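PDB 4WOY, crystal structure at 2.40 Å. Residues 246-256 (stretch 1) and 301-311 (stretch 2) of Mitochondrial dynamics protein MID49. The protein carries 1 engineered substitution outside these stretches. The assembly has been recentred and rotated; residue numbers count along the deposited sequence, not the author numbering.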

# COMPACT_ATOMS: atom_id res chain seq x y z
N VAL A 246 9.74 4.57 12.41
CA VAL A 246 9.39 4.82 11.01
C VAL A 246 9.19 3.54 10.19
O VAL A 246 8.43 3.53 9.22
N ARG A 247 9.85 2.46 10.60
CA ARG A 247 9.69 1.19 9.89
C ARG A 247 8.29 0.60 10.10
O ARG A 247 7.78 -0.17 9.28
N LEU A 248 7.66 0.96 11.22
CA LEU A 248 6.29 0.55 11.50
C LEU A 248 5.42 1.38 10.60
O LEU A 248 5.19 2.56 10.88
N GLY A 249 4.97 0.78 9.50
CA GLY A 249 4.22 1.53 8.51
C GLY A 249 2.76 1.16 8.47
O GLY A 249 2.27 0.42 9.31
N TRP A 250 2.08 1.61 7.43
CA TRP A 250 0.65 1.40 7.30
C TRP A 250 0.25 -0.07 7.45
O TRP A 250 -0.67 -0.40 8.19
N SER A 251 0.94 -0.96 6.75
CA SER A 251 0.57 -2.37 6.75
C SER A 251 0.76 -3.02 8.12
O SER A 251 -0.04 -3.86 8.52
N HIS A 252 1.83 -2.64 8.81
CA HIS A 252 2.10 -3.15 10.16
C HIS A 252 0.99 -2.80 11.12
O HIS A 252 0.50 -3.68 11.87
N LEU A 253 0.65 -1.51 11.14
CA LEU A 253 -0.27 -0.98 12.13
C LEU A 253 -1.70 -1.40 11.78
O LEU A 253 -2.57 -1.49 12.66
N THR A 254 -1.94 -1.68 10.51
CA THR A 254 -3.22 -2.25 10.09
C THR A 254 -3.50 -3.55 10.83
O THR A 254 -4.62 -3.81 11.29
N GLN A 255 -2.45 -4.35 10.94
CA GLN A 255 -2.55 -5.65 11.59
C GLN A 255 -2.95 -5.47 13.05
O GLN A 255 -3.73 -6.25 13.60
N VAL A 256 -2.38 -4.43 13.67
CA VAL A 256 -2.67 -4.11 15.06
C VAL A 256 -4.12 -3.75 15.21
O VAL A 256 -4.77 -4.23 16.12
N ASN A 301 4.92 -12.78 8.37
CA ASN A 301 5.29 -12.11 9.59
C ASN A 301 5.85 -10.72 9.25
O ASN A 301 6.94 -10.59 8.68
N LEU A 302 5.09 -9.68 9.58
CA LEU A 302 5.49 -8.33 9.18
C LEU A 302 6.73 -7.84 9.92
O LEU A 302 7.30 -6.80 9.57
N LEU A 303 7.15 -8.59 10.93
CA LEU A 303 8.38 -8.28 11.66
C LEU A 303 9.52 -9.20 11.30
O LEU A 303 10.58 -9.13 11.92
N GLY A 304 9.29 -10.07 10.33
CA GLY A 304 10.25 -11.11 9.97
C GLY A 304 11.60 -10.63 9.49
O GLY A 304 12.63 -11.23 9.80
N ASN A 305 11.58 -9.55 8.72
CA ASN A 305 12.79 -9.00 8.15
C ASN A 305 13.39 -7.90 9.03
O ASN A 305 14.26 -7.16 8.59
N PHE A 306 12.90 -7.77 10.26
CA PHE A 306 13.55 -6.85 11.20
C PHE A 306 14.75 -7.53 11.86
O PHE A 306 14.66 -8.67 12.31
N ARG A 307 15.86 -6.81 11.91
CA ARG A 307 17.01 -7.29 12.64
C ARG A 307 16.73 -7.12 14.14
O ARG A 307 15.82 -6.38 14.53
N GLU A 308 17.48 -7.82 14.98
CA GLU A 308 17.16 -7.89 16.40
C GLU A 308 17.22 -6.52 17.08
O GLU A 308 16.33 -6.17 17.86
N GLU A 309 18.25 -5.74 16.74
CA GLU A 309 18.44 -4.42 17.34
C GLU A 309 17.30 -3.47 16.97
O GLU A 309 16.88 -2.68 17.80
N GLU A 310 16.81 -3.57 15.74
CA GLU A 310 15.66 -2.80 15.28
C GLU A 310 14.46 -3.01 16.18
O GLU A 310 13.90 -2.07 16.73
N ILE A 311 14.10 -4.27 16.37
CA ILE A 311 13.01 -4.64 17.24
C ILE A 311 13.22 -4.17 18.67
O ILE A 311 12.34 -3.58 19.29

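The charged contact between the two stretches is modelled as a salt bridge between Arg-247 and Glu-310. The CA-to-CB bond of each points toward the other stretch. Arg-247 has chi1, chi2 and chi3 all in the m well. Glu-310 has chi1 at -100°, between wells, and chi2 at t. The modelled distance from Arg-247 NH1 to Glu-310 OE2 is 2.2 Å, which is too short to be real. The pairing of charges is plausible, but the exact place of these two atoms is less sure.

Glu-310 also works within its own stretch. Glu-310 OE1 accepts a hydrogen bond from the backbone N of Arg-307, at 2.8 Å. Arg-307 is the N-cap residue of the helix that begins at Glu-308, so this bond ties the carboxylate to the helix start. A long salt bridge joins Arg-307 NH2 to Glu-310 OE1 at 3.9 Å. The oxygen lies well out of the guanidinium plane, so this is an attraction of charges only.

The one hydrogen bond across the stretches is weak. It runs from His-252 NE2 to the backbone O of Leu-302, at 3.2 Å with an angle of 123°. The CA-to-CB bond of His-252 points sideways, but chi1 in the m well and chi2 at 85° bring the ring nearer to stretch 2.

The guanidinium of Arg-247 does more than meet Glu-310. It lies flat on the ring of Phe-306, with centres 4.2 Å apart and planes at 30°. Arg-247 CZ sits over the ring face, 18° off the normal, so the contact is also a cation-pi interaction. Glu-310 OE2 and Asn-305 ND2 lie near the guanidinium plane at its edge, while Phe-306 CZ lies over one face. Phe-306 has chi1 at m and chi2 at 58°.

His-252 meets the edge of the Phe-306 ring, with NE2 of His-252 3.8 Å from CE1 of Phe-306. The two ring planes are at 75° and their centroids 5.8 Å apart. Phe-306 thus touches Arg-247 over a face and His-252 near its plane.

Leu-302 has its CA-to-CB bond toward stretch 1, with chi1 at m and chi2 at t. It is buried, and its side chain packs against the helix that starts at Trp-250. Leu-302 CD1 lies over a face of the His-252 ring. Leu-302 CD1 is also 3.4 Å from the backbone O of Ser-251 and 3.8 Å from NE2 of Gln-255. Gln-255 NE2 in turn gives a weak hydrogen bond to Ser-251 O, at 2.6 Å.

A looser apolar contact adds to the packing. Leu-248 CD2 and Leu-303 CD2 are 4.4 Å apart. Both residues are buried, and each has chi1 at m and chi2 at t. Their CA-to-CB bonds point sideways, but their ends come nearer. Together the two stretches bury 416 Å², counting both sides.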

# COMPACT_ATOMS: atom_id res chain seq x y z
CB VAL A 246 10.46 5.74 10.34
CG1 VAL A 246 10.54 5.53 8.83
CG2 VAL A 246 10.16 7.18 10.66
CB ARG A 247 10.75 0.19 10.36
CG ARG A 247 12.16 0.41 9.81
CD ARG A 247 12.28 0.06 8.34
NE ARG A 247 11.88 -1.31 8.03
CZ ARG A 247 12.65 -2.39 8.19
NH1 ARG A 247 13.86 -2.26 8.68
NH2 ARG A 247 12.20 -3.59 7.86
CB LEU A 248 5.93 0.78 12.96
CG LEU A 248 6.71 -0.12 13.90
CD1 LEU A 248 6.29 0.11 15.35
CD2 LEU A 248 6.54 -1.59 13.47
CB TRP A 250 0.21 1.91 5.94
CG TRP A 250 -1.22 1.73 5.72
CD1 TRP A 250 -1.85 0.59 5.29
CD2 TRP A 250 -2.24 2.72 5.84
NE1 TRP A 250 -3.19 0.81 5.17
CE2 TRP A 250 -3.46 2.11 5.50
CE3 TRP A 250 -2.23 4.07 6.19
CZ2 TRP A 250 -4.67 2.80 5.52
CZ3 TRP A 250 -3.43 4.76 6.23
CH2 TRP A 250 -4.64 4.12 5.89
CB SER A 251 1.37 -3.14 5.70
OG SER A 251 2.73 -3.11 6.05
CB HIS A 252 3.39 -2.57 10.70
CG HIS A 252 4.59 -2.91 9.89
ND1 HIS A 252 4.96 -2.18 8.78
CD2 HIS A 252 5.50 -3.90 10.02
CE1 HIS A 252 6.05 -2.72 8.25
NE2 HIS A 252 6.39 -3.76 8.98
CB LEU A 253 -0.12 0.55 12.23
CG LEU A 253 1.30 1.00 12.61
CD1 LEU A 253 1.58 2.44 12.20
CD2 LEU A 253 1.56 0.80 14.10
CB THR A 254 -3.23 -2.52 8.58
OG1 THR A 254 -3.18 -1.27 7.88
CG2 THR A 254 -4.47 -3.36 8.16
CB GLN A 255 -1.21 -6.38 11.47
CG GLN A 255 -1.03 -7.24 10.23
CD GLN A 255 -1.91 -6.85 9.06
OE1 GLN A 255 -3.03 -7.32 8.94
NE2 GLN A 255 -1.38 -6.03 8.17
CB VAL A 256 -1.85 -2.94 15.58
CG1 VAL A 256 -2.25 -2.65 17.01
CG2 VAL A 256 -0.35 -3.26 15.50
CB ASN A 301 6.30 -12.96 10.36
CG ASN A 301 6.83 -12.28 11.59
OD1 ASN A 301 6.32 -11.23 12.02
ND2 ASN A 301 7.86 -12.87 12.18
CB LEU A 302 4.33 -7.35 9.35
CG LEU A 302 3.24 -7.50 8.28
CD1 LEU A 302 2.37 -6.27 8.23
CD2 LEU A 302 3.84 -7.74 6.90
CB LEU A 303 8.15 -8.35 13.17
CG LEU A 303 7.25 -7.35 13.87
CD1 LEU A 303 7.33 -7.63 15.34
CD2 LEU A 303 7.63 -5.90 13.51
CB ASN A 305 12.51 -8.46 6.74
CG ASN A 305 11.46 -7.35 6.73
OD1 ASN A 305 10.65 -7.23 7.66
ND2 ASN A 305 11.45 -6.55 5.66
CB PHE A 306 12.58 -6.38 12.28
CG PHE A 306 11.64 -5.30 11.82
CD1 PHE A 306 10.79 -5.51 10.74
CD2 PHE A 306 11.60 -4.09 12.47
CE1 PHE A 306 9.91 -4.51 10.33
CE2 PHE A 306 10.73 -3.08 12.07
CZ PHE A 306 9.89 -3.29 10.99
CB ARG A 307 18.28 -6.57 12.15
CG ARG A 307 19.35 -6.23 13.18
CD ARG A 307 20.58 -5.61 12.51
NE ARG A 307 20.22 -4.82 11.32
CZ ARG A 307 19.78 -3.57 11.35
NH1 ARG A 307 19.64 -2.93 12.51
NH2 ARG A 307 19.48 -2.94 10.22
CB GLU A 308 18.07 -8.90 17.11
CG GLU A 308 17.67 -9.21 18.54
CD GLU A 308 18.36 -10.44 19.09
OE1 GLU A 308 19.31 -10.95 18.45
OE2 GLU A 308 17.96 -10.91 20.18
CB GLU A 309 19.76 -3.80 16.89
CG GLU A 309 20.99 -4.36 17.57
CD GLU A 309 22.24 -3.60 17.18
OE1 GLU A 309 22.14 -2.71 16.31
OE2 GLU A 309 23.32 -3.89 17.75
CB GLU A 310 15.30 -3.19 13.85
CG GLU A 310 15.79 -2.26 12.77
CD GLU A 310 15.62 -2.87 11.41
OE1 GLU A 310 15.92 -4.07 11.24
OE2 GLU A 310 15.15 -2.16 10.50
CB ILE A 311 12.83 -6.16 17.24
CG1 ILE A 311 12.19 -6.60 15.92
CG2 ILE A 311 12.01 -6.61 18.41
CD1 ILE A 311 12.10 -8.09 15.76